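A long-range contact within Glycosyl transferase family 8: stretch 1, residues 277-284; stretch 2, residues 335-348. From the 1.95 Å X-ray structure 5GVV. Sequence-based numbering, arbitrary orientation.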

# COMPACT_ATOMS: atom_id res chain seq x y z
N LYS A 277 -11.38 26.57 -9.98
CA LYS A 277 -12.18 27.79 -10.06
C LYS A 277 -13.54 27.52 -10.69
O LYS A 277 -14.41 28.39 -10.70
CB LYS A 277 -11.43 28.88 -10.84
CG LYS A 277 -10.10 29.28 -10.22
CD LYS A 277 -10.26 29.58 -8.73
CE LYS A 277 -11.14 30.80 -8.48
NZ LYS A 277 -12.24 30.51 -7.53
N LEU A 278 -13.71 26.31 -11.20
CA LEU A 278 -14.95 25.94 -11.89
C LEU A 278 -15.06 24.43 -12.00
O LEU A 278 -14.05 23.73 -12.08
CB LEU A 278 -14.98 26.56 -13.30
CG LEU A 278 -16.34 26.67 -13.99
CD1 LEU A 278 -17.14 27.85 -13.45
CD2 LEU A 278 -16.18 26.79 -15.49
N GLN A 279 -16.30 23.94 -12.00
CA GLN A 279 -16.57 22.51 -12.15
C GLN A 279 -17.45 22.26 -13.37
O GLN A 279 -18.58 22.76 -13.44
CB GLN A 279 -17.24 21.96 -10.88
CG GLN A 279 -16.45 22.20 -9.59
CD GLN A 279 -15.35 21.18 -9.34
OE1 GLN A 279 -15.39 20.07 -9.86
NE2 GLN A 279 -14.36 21.56 -8.55
N CYS A 280 -16.95 21.48 -14.32
CA CYS A 280 -17.68 21.22 -15.56
C CYS A 280 -18.08 19.76 -15.67
O CYS A 280 -17.38 18.88 -15.15
CB CYS A 280 -16.84 21.62 -16.78
SG CYS A 280 -16.60 23.39 -16.96
N VAL A 281 -19.20 19.50 -16.33
CA VAL A 281 -19.69 18.13 -16.46
C VAL A 281 -20.20 17.82 -17.86
O VAL A 281 -20.77 18.69 -18.55
CB VAL A 281 -20.79 17.84 -15.39
CG1 VAL A 281 -21.98 18.75 -15.61
CG2 VAL A 281 -21.21 16.38 -15.42
N ASN A 282 -19.95 16.60 -18.31
CA ASN A 282 -20.55 16.09 -19.54
C ASN A 282 -20.91 14.63 -19.36
O ASN A 282 -20.21 13.90 -18.66
CB ASN A 282 -19.60 16.25 -20.73
CG ASN A 282 -20.09 15.51 -21.97
OD1 ASN A 282 -19.61 14.43 -22.29
ND2 ASN A 282 -21.08 16.09 -22.65
N LEU A 283 -22.02 14.22 -19.98
CA LEU A 283 -22.43 12.83 -19.98
C LEU A 283 -22.32 12.31 -21.41
O LEU A 283 -22.95 12.85 -22.32
CB LEU A 283 -23.88 12.71 -19.50
CG LEU A 283 -24.61 11.37 -19.67
CD1 LEU A 283 -24.14 10.35 -18.66
CD2 LEU A 283 -26.12 11.57 -19.57
N THR A 284 -21.50 11.28 -21.61
CA THR A 284 -21.31 10.72 -22.94
C THR A 284 -21.62 9.23 -22.94
O THR A 284 -21.51 8.57 -21.90
CB THR A 284 -19.86 10.92 -23.43
OG1 THR A 284 -19.71 10.34 -24.73
CG2 THR A 284 -18.88 10.25 -22.47
N LEU A 335 -26.49 8.99 -9.95
CA LEU A 335 -25.14 9.46 -9.64
C LEU A 335 -24.77 10.66 -10.51
O LEU A 335 -24.18 11.63 -10.02
CB LEU A 335 -24.13 8.32 -9.82
CG LEU A 335 -24.52 7.06 -9.04
CD1 LEU A 335 -23.60 5.88 -9.35
CD2 LEU A 335 -24.51 7.34 -7.55
N LEU A 336 -25.12 10.60 -11.79
CA LEU A 336 -24.93 11.73 -12.70
C LEU A 336 -25.70 12.95 -12.19
O LEU A 336 -25.20 14.07 -12.24
CB LEU A 336 -25.39 11.35 -14.12
CG LEU A 336 -25.22 12.29 -15.32
CD1 LEU A 336 -26.52 13.00 -15.66
CD2 LEU A 336 -24.09 13.30 -15.13
N GLU A 337 -26.92 12.74 -11.69
CA GLU A 337 -27.72 13.85 -11.18
C GLU A 337 -27.01 14.60 -10.06
O GLU A 337 -27.04 15.83 -10.02
CB GLU A 337 -29.10 13.37 -10.71
CG GLU A 337 -29.94 14.47 -10.06
CD GLU A 337 -31.38 14.07 -9.77
OE1 GLU A 337 -31.62 12.89 -9.42
OE2 GLU A 337 -32.26 14.94 -9.89
N GLN A 338 -26.36 13.87 -9.16
CA GLN A 338 -25.67 14.50 -8.03
C GLN A 338 -24.45 15.29 -8.50
O GLN A 338 -24.12 16.33 -7.92
CB GLN A 338 -25.26 13.46 -6.98
CG GLN A 338 -26.44 12.77 -6.30
CD GLN A 338 -27.45 13.77 -5.74
OE1 GLN A 338 -27.09 14.67 -4.99
NE2 GLN A 338 -28.71 13.61 -6.12
N ILE A 339 -23.78 14.80 -9.54
CA ILE A 339 -22.64 15.50 -10.12
C ILE A 339 -23.10 16.80 -10.80
O ILE A 339 -22.44 17.83 -10.68
CB ILE A 339 -21.86 14.61 -11.11
CG1 ILE A 339 -21.28 13.40 -10.38
CG2 ILE A 339 -20.73 15.40 -11.79
CD1 ILE A 339 -20.61 12.37 -11.28
N VAL A 340 -24.24 16.74 -11.49
CA VAL A 340 -24.78 17.93 -12.14
C VAL A 340 -25.11 19.02 -11.12
O VAL A 340 -24.72 20.18 -11.30
CB VAL A 340 -26.03 17.60 -12.99
CG1 VAL A 340 -26.63 18.87 -13.58
CG2 VAL A 340 -25.66 16.64 -14.12
N ILE A 341 -25.81 18.65 -10.05
CA ILE A 341 -26.12 19.59 -8.96
C ILE A 341 -24.85 20.26 -8.43
O ILE A 341 -24.85 21.44 -8.10
CB ILE A 341 -26.83 18.86 -7.80
CG1 ILE A 341 -28.19 18.32 -8.25
CG2 ILE A 341 -27.00 19.77 -6.59
CD1 ILE A 341 -28.89 17.49 -7.18
N ALA A 342 -23.76 19.50 -8.38
CA ALA A 342 -22.49 19.99 -7.86
C ALA A 342 -21.66 20.79 -8.87
O ALA A 342 -20.65 21.39 -8.50
CB ALA A 342 -21.68 18.83 -7.31
N SER A 343 -22.08 20.80 -10.13
CA SER A 343 -21.29 21.46 -11.17
C SER A 343 -21.72 22.90 -11.43
O SER A 343 -22.81 23.31 -11.01
CB SER A 343 -21.34 20.65 -12.47
OG SER A 343 -20.87 19.33 -12.25
N ASP A 344 -20.86 23.67 -12.10
CA ASP A 344 -21.13 25.07 -12.40
C ASP A 344 -21.60 25.24 -13.84
O ASP A 344 -22.26 26.23 -14.17
CB ASP A 344 -19.85 25.90 -12.22
CG ASP A 344 -19.37 25.95 -10.79
OD1 ASP A 344 -20.16 26.34 -9.91
OD2 ASP A 344 -18.19 25.60 -10.55
N LEU A 345 -21.25 24.28 -14.69
CA LEU A 345 -21.45 24.45 -16.12
C LEU A 345 -21.50 23.11 -16.85
O LEU A 345 -20.60 22.28 -16.68
CB LEU A 345 -20.31 25.30 -16.70
CG LEU A 345 -20.27 25.44 -18.22
CD1 LEU A 345 -21.48 26.22 -18.69
CD2 LEU A 345 -19.00 26.14 -18.64
N TYR A 346 -22.54 22.90 -17.65
CA TYR A 346 -22.63 21.68 -18.45
C TYR A 346 -21.97 21.90 -19.81
O TYR A 346 -22.22 22.91 -20.48
CB TYR A 346 -24.08 21.23 -18.63
CG TYR A 346 -24.18 19.82 -19.18
CD1 TYR A 346 -24.14 19.58 -20.55
CD2 TYR A 346 -24.27 18.73 -18.33
CE1 TYR A 346 -24.20 18.30 -21.06
CE2 TYR A 346 -24.33 17.44 -18.82
CZ TYR A 346 -24.30 17.23 -20.18
OH TYR A 346 -24.35 15.95 -20.68
N LEU A 347 -21.12 20.95 -20.22
CA LEU A 347 -20.50 21.00 -21.54
C LEU A 347 -21.09 19.92 -22.44
O LEU A 347 -20.81 18.73 -22.27
CB LEU A 347 -18.98 20.80 -21.44
CG LEU A 347 -18.18 21.77 -20.57
CD1 LEU A 347 -16.69 21.44 -20.61
CD2 LEU A 347 -18.40 23.20 -21.01
N ASP A 348 -21.91 20.34 -23.40
CA ASP A 348 -22.54 19.41 -24.34
C ASP A 348 -21.55 19.08 -25.45
O ASP A 348 -21.61 19.66 -26.53
CB ASP A 348 -23.80 20.04 -24.93
CG ASP A 348 -24.76 19.01 -25.48
OD1 ASP A 348 -24.42 17.80 -25.44
OD2 ASP A 348 -25.84 19.40 -25.96

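Two parallel strands, paired at Cys280-Leu345 and Val281-Tyr346, are joined by a short backbone ladder, and three side chains add to it. Val281 pairs in both directions: its N donates to Leu345 O (3.1 Å), and its O accepts from Leu347 N (2.8 Å, nearly linear at 171°). One step back, Gln279 O takes two donors, Asp344 N at 2.8 Å and, weakly, Leu345 N at 3.3 Å.

Side chains extend the ladder at both ends. Asp344, just before the second strand, with chi1 in m, accepts Gln279 N on OD2 (2.9 Å) while its own N serves Gln279 O, so one residue answers both backbone groups of Gln279. Farther along, Asn282 ND2 reaches Leu347 O (2.7 Å), supplying a donor to a second-strand carbonyl; a t rotamer brings the amide across. Tyr346 does the converse: its OH accepts from Leu283 N (3.0 Å), and its ring passes Val281, with CD2 3.6 Å from Val281 CG1 and Val281 O over one face. Leu345 O also receives a CA-H contact from Cys280 CA (3.3 Å).

Alternation along the strand sorts the apolar groups. Cys280 and Leu345 share one face of the sheet, where SG of Cys280 lies 4.0 Å from CD2 of Leu345 and CB of Cys280 3.8 Å from CD1 of Leu347. Val281 and Tyr346 share the other, and here the helix packs: Val281 CG2 meets Ile339 CG2 at 3.8 Å and Leu336 CD2 at 4.2 Å, while Leu283 CD1 approaches Leu336 CG at 4.0 Å. Branched at CB, Val281 suits a strand and fills this space compactly; it has the largest covered area. Ser343 OG, 3.5 Å from Val281 CB, donates to Ile339 O at 2.7 Å, so it has a partner in its own stretch. The two stretches together bury 747 Å².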